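Local coordinates for protein major allergen Alt a 1 (Alternaria alternata, PDB 3V0R) that may bind plant thaumatin-like proteins and inhibit their beta-glucanase activity, and forms a disulfide-linked beta-barrel dimer, at residues 98-103 with 120-125. Numbering follows the deposited sequence.
Sequences ATLPNY and ADAYIT
Ala-98 packs on Ala-122 and Ile-124, and Leu-100 on Ala-122, where two neighbouring antiparallel strands, 93-106 and 114-128, separate. No direct hydrogen bond joins 98-103 to 120-125. Apolar side chains, one backbone carbonyl and one water make the contact instead.

The CB of Ala-122 points at the other segment. It lies 3.5 Å from Thr-99 O and 4.2 Å from Ala-98 CB. Ala-98 also points across, and its CB touches Ile-124 CG2 at 3.5 Å. In Ile-124, CG2 is anti to the carbonyl carbon, beside its own backbone N, and does the touching. The Ile-124 side chain also touches Leu-84 of strand 81-87.

Leu-100 can be followed outward. Its CB is directed neither at the other segment nor away from it. CG is anti to the carbonyl carbon (chi1 -51°). At the fork CD2 reaches the methyl of Ala-122 at 3.9 Å. The side chain also packs on Phe-21 and Leu-82, in strands 15-25 and 81-87.

At the other end, Pro-101 CG rests on Ala-120 CB at 4.2 Å. A water bridges the backbones here. It donates to Pro-101 O at 2.9 Å and to Ala-120 O at 2.8 Å. Within its own segment, Asn-102 ND2 gives a nearly straight bond to Leu-100 O.

Pairing of the hairpin strands resumes with Pro-101, whose carbonyl takes a backbone bond from Val-119, and continues with Tyr-103 and Gln-117. The contact is a break in the hairpin ladder, closed by methyl contacts, a proline ring and one bridging water. Ala-120 N is buried here and has no hydrogen-bond partner in the model.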
ATOM      1  N   ALA A  98     -13.313  -2.231 -22.590  1.00 31.66           N
ATOM      2  CA  ALA A  98     -13.804  -0.891 -22.864  1.00 31.95           C
ATOM      3  C   ALA A  98     -12.769  -0.012 -23.490  1.00 32.22           C
ATOM      4  O   ALA A  98     -11.598  -0.340 -23.494  1.00 32.99           O
ATOM      5  CB  ALA A  98     -14.280  -0.230 -21.532  1.00 32.23           C
ATOM      6  N   THR A  99     -13.191   1.124 -23.993  1.00 32.53           N
ATOM      7  CA  THR A  99     -12.338   2.216 -24.385  1.00 33.27           C
ATOM      8  C   THR A  99     -12.391   3.221 -23.241  1.00 33.98           C
ATOM      9  O   THR A  99     -13.490   3.526 -22.736  1.00 34.00           O
ATOM     10  CB  THR A  99     -12.830   2.916 -25.703  1.00 33.70           C
ATOM     11  OG1 THR A  99     -12.742   1.996 -26.817  1.00 34.02           O
ATOM     12  CG2 THR A  99     -11.947   4.112 -26.019  1.00 34.88           C
ATOM     13  N   LEU A 100     -11.237   3.758 -22.850  1.00 34.67           N
ATOM     14  CA  LEU A 100     -11.205   4.785 -21.767  1.00 34.82           C
ATOM     15  C   LEU A 100     -10.738   6.091 -22.414  1.00 35.85           C
ATOM     16  O   LEU A 100      -9.567   6.339 -22.552  1.00 36.65           O
ATOM     17  CB  LEU A 100     -10.255   4.350 -20.675  1.00 34.22           C
ATOM     18  CG  LEU A 100     -10.393   2.980 -20.086  1.00 34.08           C
ATOM     19  CD1 LEU A 100      -9.504   2.795 -18.877  1.00 33.66           C
ATOM     20  CD2 LEU A 100     -11.852   2.672 -19.656  1.00 33.68           C
ATOM     21  N   PRO A 101     -11.675   6.942 -22.843  1.00 36.74           N
ATOM     22  CA  PRO A 101     -11.279   8.154 -23.561  1.00 37.84           C
ATOM     23  C   PRO A 101     -10.505   9.051 -22.620  1.00 38.22           C
ATOM     24  O   PRO A 101     -10.869   9.210 -21.423  1.00 37.04           O
ATOM     25  CB  PRO A 101     -12.599   8.823 -23.901  1.00 38.98           C
ATOM     26  CG  PRO A 101     -13.670   7.831 -23.631  1.00 38.33           C
ATOM     27  CD  PRO A 101     -13.138   6.822 -22.704  1.00 37.18           C
ATOM     28  N   ASN A 102      -9.440   9.618 -23.154  1.00 38.60           N
ATOM     29  CA  ASN A 102      -8.622  10.488 -22.339  1.00 39.13           C
ATOM     30  C   ASN A 102      -7.928  11.594 -23.133  1.00 40.73           C
ATOM     31  O   ASN A 102      -7.879  11.535 -24.374  1.00 40.38           O
ATOM     32  CB  ASN A 102      -7.633   9.614 -21.596  1.00 38.73           C
ATOM     33  CG  ASN A 102      -6.658   8.922 -22.519  1.00 40.70           C
ATOM     34  OD1 ASN A 102      -5.645   9.490 -22.852  1.00 43.46           O
ATOM     35  ND2 ASN A 102      -7.005   7.744 -23.010  1.00 42.15           N
ATOM     36  N   TYR A 103      -7.437  12.606 -22.437  1.00 40.32           N
ATOM     37  CA  TYR A 103      -6.721  13.708 -23.051  1.00 42.79           C
ATOM     38  C   TYR A 103      -5.344  13.838 -22.419  1.00 42.43           C
ATOM     39  O   TYR A 103      -5.253  13.789 -21.153  1.00 40.16           O
ATOM     40  CB  TYR A 103      -7.528  14.987 -22.817  1.00 46.05           C
ATOM     41  CG  TYR A 103      -6.892  16.179 -23.461  1.00 50.73           C
ATOM     42  CD1 TYR A 103      -6.838  16.286 -24.846  1.00 55.93           C
ATOM     43  CD2 TYR A 103      -6.321  17.186 -22.697  1.00 54.54           C
ATOM     44  CE1 TYR A 103      -6.223  17.387 -25.464  1.00 58.02           C
ATOM     45  CE2 TYR A 103      -5.714  18.294 -23.292  1.00 57.85           C
ATOM     46  CZ  TYR A 103      -5.672  18.378 -24.672  1.00 59.73           C
ATOM     47  OH  TYR A 103      -5.050  19.465 -25.246  1.00 68.62           O
ATOM     48  N   ALA A 120     -14.227  10.933 -19.753  1.00 37.34           N
ATOM     49  CA  ALA A 120     -15.555  10.346 -19.663  1.00 37.49           C
ATOM     50  C   ALA A 120     -15.477   9.048 -18.924  1.00 36.89           C
ATOM     51  O   ALA A 120     -14.457   8.345 -19.002  1.00 36.27           O
ATOM     52  CB  ALA A 120     -16.139  10.068 -21.038  1.00 37.51           C
ATOM     53  N   ASP A 121     -16.560   8.691 -18.236  1.00 36.41           N
ATOM     54  CA  ASP A 121     -16.639   7.378 -17.620  1.00 35.83           C
ATOM     55  C   ASP A 121     -16.897   6.338 -18.716  1.00 35.88           C
ATOM     56  O   ASP A 121     -17.321   6.706 -19.801  1.00 35.99           O
ATOM     57  CB  ASP A 121     -17.805   7.333 -16.653  1.00 36.33           C
ATOM     58  CG  ASP A 121     -17.577   8.146 -15.389  1.00 36.99           C
ATOM     59  OD1 ASP A 121     -16.529   8.675 -15.129  1.00 37.73           O
ATOM     60  OD2 ASP A 121     -18.534   8.224 -14.605  1.00 39.37           O
ATOM     61  N   ALA A 122     -16.632   5.065 -18.428  1.00 34.46           N
ATOM     62  CA  ALA A 122     -16.931   3.942 -19.317  1.00 34.19           C
ATOM     63  C   ALA A 122     -17.573   2.858 -18.460  1.00 34.28           C
ATOM     64  O   ALA A 122     -17.337   2.796 -17.275  1.00 33.56           O
ATOM     65  CB  ALA A 122     -15.641   3.374 -19.973  1.00 34.24           C
ATOM     66  N   TYR A 123     -18.371   2.001 -19.078  1.00 34.80           N
ATOM     67  CA  TYR A 123     -19.030   0.916 -18.399  1.00 35.34           C
ATOM     68  C   TYR A 123     -18.578  -0.389 -18.991  1.00 36.51           C
ATOM     69  O   TYR A 123     -18.498  -0.529 -20.238  1.00 37.41           O
ATOM     70  CB  TYR A 123     -20.500   1.123 -18.503  1.00 36.58           C
ATOM     71  CG  TYR A 123     -20.966   2.252 -17.647  1.00 36.76           C
ATOM     72  CD1 TYR A 123     -20.924   3.569 -18.103  1.00 37.80           C
ATOM     73  CD2 TYR A 123     -21.385   2.029 -16.327  1.00 38.19           C
ATOM     74  CE1 TYR A 123     -21.262   4.630 -17.229  1.00 38.75           C
ATOM     75  CE2 TYR A 123     -21.785   3.055 -15.501  1.00 38.40           C
ATOM     76  CZ  TYR A 123     -21.726   4.340 -15.948  1.00 38.93           C
ATOM     77  OH  TYR A 123     -22.104   5.313 -15.107  1.00 39.79           O
ATOM     78  N   ILE A 124     -18.232  -1.361 -18.175  1.00 35.35           N
ATOM     79  CA  ILE A 124     -17.750  -2.629 -18.723  1.00 34.18           C
ATOM     80  C   ILE A 124     -18.799  -3.701 -18.338  1.00 34.22           C
ATOM     81  O   ILE A 124     -19.414  -3.623 -17.242  1.00 33.48           O
ATOM     82  CB  ILE A 124     -16.341  -3.031 -18.165  1.00 34.55           C
ATOM     83  CG1 ILE A 124     -16.205  -3.073 -16.642  1.00 35.54           C
ATOM     84  CG2 ILE A 124     -15.235  -2.151 -18.727  1.00 35.11           C
ATOM     85  CD1 ILE A 124     -16.483  -4.458 -15.996  1.00 37.20           C
ATOM     86  N   THR A 125     -18.919  -4.729 -19.158  1.00 32.84           N
ATOM     87  CA  THR A 125     -19.753  -5.907 -18.860  1.00 32.24           C
ATOM     88  C   THR A 125     -18.852  -7.135 -18.755  1.00 31.78           C
ATOM     89  O   THR A 125     -18.084  -7.507 -19.673  1.00 31.45           O
ATOM     90  CB  THR A 125     -20.897  -6.120 -19.917  1.00 32.66           C
ATOM     91  OG1 THR A 125     -21.731  -4.973 -19.991  1.00 33.40           O
ATOM     92  CG2 THR A 125     -21.801  -7.402 -19.549  1.00 32.68           C
TER
HETATM   93  O   HOH W   1     -11.945   7.307 -19.552  1.00 36.87           O